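PDB 3BIJ: peptidase, C14 family from Geobacter sulfurreducens PCA, which is of unknown function but probably acts as a cysteine-type endopeptidase of the caspase-like C14 family. Local coordinates for residues Gly4-Leu9 with Arg43-Thr48; Phe77-Ser82 with Val128-Asp133. All blocks are in the same frame, centred on the assembly; numbering follows the deposited sequence.

Contact 1 of 2, residues Gly4-Leu9 with Arg43-Thr48; sequences GIALAL and RGFAVT
Phe45 has a chi1 of -92°, well off a staggered position, which carries CG toward strand 4-9, and a chi2 of -75° turns the ring so that CD1 and CE1 meet the backbone of Gly4 and Ile5. CD1 comes to 3.3 Å from Gly4 C, and Ile5 N lies at the ring edge, close to its plane, 3.4 Å from the same CD1. The methyl of Ala6 packs against CD1 and CG of the ring, with Ala6 CB 3.7 Å from Phe45 CD1. Any CB on Gly4 would run into Phe45 CE1, so the absence of a side chain there lets the ring come this close. An alanine in place of Phe45 would probably open a gap beside Gly4 and Ile5 where the ring had been, leaving the Ala6 methyl just the CB of that residue to rest on.

The backbones pair as parallel strands. Ala46 N donates to Gly4 O at 2.9 Å, and Ala6 N returns the link to Ala46 O, approaching from above the carbonyl plane. Thr48 N then bonds Ala6 O, and Ala8 N bonds Thr48 O. This last carbonyl also meets a methyl, as Leu7 CD2 approaches Thr48 O to 3.4 Å. Ala6 and Val47 point to one side of the sheet, their CB atoms 4.4 Å apart, while Ile5, Leu7, Ala46 and Thr48 point to the other.

Gly44, with positive phi, ends helix 29-42 in a Schellman motif, and the chain then runs on into strand 46-51, completing the beta-alpha-beta unit begun by strand 4-10. Helix 29-42 covers the Ala6 side through Ala37 and Ala40, helix 57-70 takes up Ile5 and Leu7 on the opposite one, and strand 76-89 pairs with the far edge of 4-10.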
loop_
_atom_site.group_PDB
_atom_site.type_symbol
_atom_site.label_atom_id
_atom_site.label_comp_id
_atom_site.label_asym_id
_atom_site.label_seq_id
_atom_site.Cartn_x
_atom_site.Cartn_y
_atom_site.Cartn_z
ATOM N N GLY A 4 13.500 -44.378 -19.427
ATOM C CA GLY A 4 13.593 -43.149 -18.659
ATOM C C GLY A 4 13.754 -43.303 -17.160
ATOM O O GLY A 4 13.123 -44.163 -16.545
ATOM N N ILE A 5 14.608 -42.464 -16.577
ATOM C CA ILE A 5 14.857 -42.476 -15.141
ATOM C C ILE A 5 14.603 -41.078 -14.596
ATOM O O ILE A 5 15.136 -40.094 -15.103
ATOM C CB ILE A 5 16.317 -42.866 -14.800
ATOM C CG1 ILE A 5 16.580 -44.312 -15.198
ATOM C CG2 ILE A 5 16.580 -42.633 -13.313
ATOM C CD1 ILE A 5 18.011 -44.745 -15.010
ATOM N N ALA A 6 13.796 -41.005 -13.550
ATOM C CA ALA A 6 13.468 -39.739 -12.937
ATOM C C ALA A 6 13.907 -39.713 -11.472
ATOM O O ALA A 6 13.874 -40.738 -10.780
ATOM C CB ALA A 6 11.963 -39.494 -13.044
ATOM N N LEU A 7 14.312 -38.529 -11.018
ATOM C CA LEU A 7 14.742 -38.300 -9.639
ATOM C C LEU A 7 13.981 -37.079 -9.102
ATOM O O LEU A 7 14.268 -35.946 -9.483
ATOM C CB LEU A 7 16.243 -38.004 -9.582
ATOM C CG LEU A 7 17.043 -38.506 -8.377
ATOM C CD1 LEU A 7 18.332 -37.693 -8.265
ATOM C CD2 LEU A 7 16.246 -38.397 -7.107
ATOM N N ALA A 8 13.009 -37.313 -8.227
ATOM C CA ALA A 8 12.219 -36.233 -7.657
ATOM C C ALA A 8 12.778 -35.922 -6.278
ATOM O O ALA A 8 12.809 -36.788 -5.403
ATOM C CB ALA A 8 10.745 -36.649 -7.556
ATOM N N LEU A 9 13.228 -34.686 -6.096
ATOM C CA LEU A 9 13.793 -34.252 -4.832
ATOM C C LEU A 9 12.897 -33.212 -4.202
ATOM O O LEU A 9 12.441 -32.284 -4.870
ATOM C CB LEU A 9 15.171 -33.639 -5.048
ATOM C CG LEU A 9 16.231 -34.495 -5.754
ATOM C CD1 LEU A 9 17.505 -33.678 -5.936
ATOM C CD2 LEU A 9 16.513 -35.743 -4.933
ATOM N N ARG A 43 4.263 -41.599 -16.920
ATOM C CA ARG A 43 4.852 -41.416 -18.240
ATOM C C ARG A 43 5.810 -42.547 -18.617
ATOM O O ARG A 43 6.366 -42.557 -19.716
ATOM C CB ARG A 43 5.602 -40.082 -18.292
ATOM C CG ARG A 43 4.725 -38.840 -18.303
ATOM C CD ARG A 43 4.099 -38.605 -19.669
ATOM N NE ARG A 43 2.964 -39.487 -19.917
ATOM C CZ ARG A 43 2.366 -39.616 -21.098
ATOM N NH1 ARG A 43 2.807 -38.920 -22.136
ATOM N NH2 ARG A 43 1.325 -40.434 -21.243
ATOM N N GLY A 44 6.019 -43.492 -17.706
ATOM C CA GLY A 44 6.915 -44.600 -17.998
ATOM C C GLY A 44 8.324 -44.410 -17.485
ATOM O O GLY A 44 9.275 -44.961 -18.035
ATOM N N PHE A 45 8.448 -43.631 -16.414
ATOM C CA PHE A 45 9.731 -43.339 -15.791
ATOM C C PHE A 45 10.007 -44.260 -14.603
ATOM O O PHE A 45 9.091 -44.643 -13.881
ATOM C CB PHE A 45 9.740 -41.884 -15.303
ATOM C CG PHE A 45 10.292 -40.900 -16.299
ATOM C CD1 PHE A 45 11.666 -40.818 -16.521
ATOM C CD2 PHE A 45 9.436 -40.054 -17.020
ATOM C CE1 PHE A 45 12.186 -39.916 -17.444
ATOM C CE2 PHE A 45 9.944 -39.147 -17.946
ATOM C CZ PHE A 45 11.326 -39.076 -18.162
ATOM N N ALA A 46 11.265 -44.637 -14.417
ATOM C CA ALA A 46 11.638 -45.437 -13.260
ATOM C C ALA A 46 11.964 -44.342 -12.246
ATOM O O ALA A 46 13.092 -43.847 -12.206
ATOM C CB ALA A 46 12.883 -46.270 -13.558
ATOM N N VAL A 47 10.978 -43.956 -11.445
ATOM C CA VAL A 47 11.158 -42.881 -10.478
ATOM C C VAL A 47 11.708 -43.264 -9.108
ATOM O O VAL A 47 11.418 -44.336 -8.574
ATOM C CB VAL A 47 9.825 -42.110 -10.282
ATOM C CG1 VAL A 47 8.741 -43.065 -9.855
ATOM C CG2 VAL A 47 10.000 -41.005 -9.245
ATOM N N THR A 48 12.512 -42.357 -8.556
ATOM C CA THR A 48 13.141 -42.496 -7.242
ATOM C C THR A 48 12.871 -41.171 -6.535
ATOM O O THR A 48 13.273 -40.118 -7.026
ATOM C CB THR A 48 14.669 -42.656 -7.367
ATOM O OG1 THR A 48 14.963 -43.778 -8.204
ATOM C CG2 THR A 48 15.308 -42.859 -6.005
#

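Contact 2 of 2, residues Phe77-Ser82 with Val128-Asp133; sequences FMLSYS and VLVFSD
Met78, a selenomethionine, runs its chain alongside Leu129, both side chains pointing the same way and Met78 CG lying 4.1 Å from Leu129 CD2. The chain is extended through chi2 and bends at chi3 (129°), leaving CE 4.4 Å from Phe131 CD1. The CB of Phe131 packs against the small Ser80, CB to CB 4.0 Å. On the other side of the sheet, Phe77 holds CG anti to its backbone N (chi1 175°), from where the ring turns its edge to Val128, CD2 to CG1 4.1 Å, the two side chains crossing obliquely. Val130 CG1 comes to 3.5 Å from Leu79 O, and the Tyr81 ring offers its CD1 edge to Ser132 OG, while Tyr81 OH bonds His84 O. At the end of the pair Ser82 OG lies 3.5 Å from Asp133 CB, but it bonds Asp32 OD1, and Asp133 OD2 bonds Thr224 OG1.

Five backbone hydrogen bonds, from Leu129 N to Phe77 O through Asp133 N to Tyr81 O, keep the strands in parallel register. Such a buried parallel pair is the centre of the caspase-like alpha/beta fold, in which the catalytic histidine and cysteine typically follow the C-terminal ends of two neighbouring strands.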
loop_
_atom_site.group_PDB
_atom_site.type_symbol
_atom_site.label_atom_id
_atom_site.label_comp_id
_atom_site.label_asym_id
_atom_site.label_seq_id
_atom_site.Cartn_x
_atom_site.Cartn_y
_atom_site.Cartn_z
ATOM N N PHE A 77 16.765 -38.650 -18.913
ATOM C CA PHE A 77 16.856 -38.512 -17.471
ATOM C C PHE A 77 16.058 -37.289 -17.033
ATOM O O PHE A 77 16.173 -36.219 -17.628
ATOM C CB PHE A 77 18.312 -38.343 -17.056
ATOM C CG PHE A 77 18.491 -38.082 -15.596
ATOM C CD1 PHE A 77 18.082 -39.014 -14.658
ATOM C CD2 PHE A 77 19.082 -36.907 -15.151
ATOM C CE1 PHE A 77 18.257 -38.782 -13.290
ATOM C CE2 PHE A 77 19.264 -36.662 -13.785
ATOM C CZ PHE A 77 18.851 -37.602 -12.858
HETATM N N MSE A 78 15.240 -37.451 -16.002
HETATM C CA MSE A 78 14.453 -36.346 -15.496
HETATM C C MSE A 78 14.824 -36.032 -14.053
HETATM O O MSE A 78 14.789 -36.913 -13.187
HETATM C CB MSE A 78 12.967 -36.666 -15.554
HETATM C CG MSE A 78 12.109 -35.472 -15.249
HETATM SE SE MSE A 78 10.273 -35.894 -14.984
HETATM C CE MSE A 78 9.991 -34.979 -13.317
ATOM N N LEU A 79 15.167 -34.775 -13.797
ATOM C CA LEU A 79 15.525 -34.334 -12.452
ATOM C C LEU A 79 14.650 -33.169 -12.031
ATOM O O LEU A 79 14.663 -32.122 -12.670
ATOM C CB LEU A 79 16.991 -33.894 -12.403
ATOM C CG LEU A 79 17.503 -33.239 -11.110
ATOM C CD1 LEU A 79 17.224 -34.131 -9.907
ATOM C CD2 LEU A 79 19.014 -32.998 -11.242
ATOM N N SER A 80 13.884 -33.352 -10.966
ATOM C CA SER A 80 13.040 -32.278 -10.475
ATOM C C SER A 80 13.516 -31.980 -9.063
ATOM O O SER A 80 13.945 -32.888 -8.353
ATOM C CB SER A 80 11.563 -32.681 -10.460
ATOM O OG SER A 80 11.330 -33.714 -9.528
ATOM N N TYR A 81 13.453 -30.712 -8.664
ATOM C CA TYR A 81 13.907 -30.315 -7.342
ATOM C C TYR A 81 13.113 -29.181 -6.731
ATOM O O TYR A 81 12.889 -28.144 -7.359
ATOM C CB TYR A 81 15.391 -29.904 -7.391
ATOM C CG TYR A 81 15.915 -29.216 -6.135
ATOM C CD1 TYR A 81 15.909 -27.821 -6.008
ATOM C CD2 TYR A 81 16.394 -29.964 -5.063
ATOM C CE1 TYR A 81 16.368 -27.198 -4.839
ATOM C CE2 TYR A 81 16.848 -29.359 -3.893
ATOM C CZ TYR A 81 16.832 -27.978 -3.783
ATOM O OH TYR A 81 17.270 -27.382 -2.620
ATOM N N SER A 82 12.680 -29.393 -5.498
ATOM C CA SER A 82 11.975 -28.368 -4.765
ATOM C C SER A 82 12.662 -28.269 -3.422
ATOM O O SER A 82 12.686 -29.219 -2.638
ATOM C CB SER A 82 10.491 -28.699 -4.615
ATOM O OG SER A 82 9.812 -28.420 -5.822
ATOM N N VAL A 128 18.162 -34.715 -21.083
ATOM C CA VAL A 128 18.170 -34.430 -19.648
ATOM C C VAL A 128 17.166 -33.316 -19.367
ATOM O O VAL A 128 17.373 -32.173 -19.767
ATOM C CB VAL A 128 19.576 -33.980 -19.166
ATOM C CG1 VAL A 128 19.546 -33.679 -17.685
ATOM C CG2 VAL A 128 20.597 -35.073 -19.450
ATOM N N LEU A 129 16.075 -33.658 -18.690
ATOM C CA LEU A 129 15.033 -32.692 -18.360
ATOM C C LEU A 129 15.116 -32.333 -16.883
ATOM O O LEU A 129 14.956 -33.202 -16.031
ATOM C CB LEU A 129 13.664 -33.288 -18.669
ATOM C CG LEU A 129 12.448 -32.413 -18.390
ATOM C CD1 LEU A 129 12.456 -31.209 -19.303
ATOM C CD2 LEU A 129 11.195 -33.248 -18.589
ATOM N N VAL A 130 15.355 -31.059 -16.575
ATOM C CA VAL A 130 15.480 -30.614 -15.180
ATOM C C VAL A 130 14.448 -29.558 -14.755
ATOM O O VAL A 130 14.302 -28.527 -15.409
ATOM C CB VAL A 130 16.892 -30.006 -14.906
ATOM C CG1 VAL A 130 17.012 -29.628 -13.449
ATOM C CG2 VAL A 130 17.990 -30.978 -15.295
ATOM N N PHE A 131 13.732 -29.824 -13.664
ATOM C CA PHE A 131 12.767 -28.868 -13.129
ATOM C C PHE A 131 13.304 -28.419 -11.777
ATOM O O PHE A 131 13.540 -29.245 -10.890
ATOM C CB PHE A 131 11.384 -29.490 -12.919
ATOM C CG PHE A 131 10.636 -29.743 -14.189
ATOM C CD1 PHE A 131 10.737 -30.968 -14.845
ATOM C CD2 PHE A 131 9.861 -28.736 -14.759
ATOM C CE1 PHE A 131 10.075 -31.185 -16.054
ATOM C CE2 PHE A 131 9.197 -28.940 -15.965
ATOM C CZ PHE A 131 9.304 -30.170 -16.618
ATOM N N SER A 132 13.516 -27.118 -11.620
ATOM C CA SER A 132 14.012 -26.597 -10.356
ATOM C C SER A 132 13.065 -25.523 -9.836
ATOM O O SER A 132 13.148 -24.376 -10.264
ATOM C CB SER A 132 15.415 -26.014 -10.546
ATOM O OG SER A 132 15.931 -25.475 -9.334
ATOM N N ASP A 133 12.159 -25.895 -8.929
ATOM C CA ASP A 133 11.209 -24.939 -8.355
ATOM C C ASP A 133 11.889 -24.368 -7.131
ATOM O O ASP A 133 11.508 -24.647 -5.993
ATOM C CB ASP A 133 9.898 -25.621 -7.948
ATOM C CG ASP A 133 8.810 -24.623 -7.583
ATOM O OD1 ASP A 133 9.138 -23.428 -7.417
ATOM O OD2 ASP A 133 7.632 -25.034 -7.454
#

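In the fold
The two contacts come in series along the chain and lie in one mixed sheet, their centres about 10 Å apart. Strand 4-10 of contact 1 is flanked by 46-51 and by 76-89, and the latter strand pairs in turn with 127-133 in contact 2, which gives the order 46-51, 4-10, 76-89, 127-133. The join between the contacts is direct: Leu7 N lies 2.7 Å from Met78 O, a probable hydrogen bond. Contact 2 is fully buried near the middle of the chain, whereas contact 1 lies further out and is partly exposed. Together they join four neighbouring parallel strands of the caspase-domain sheet, contact 2 on its inner side and contact 1 on its outer side.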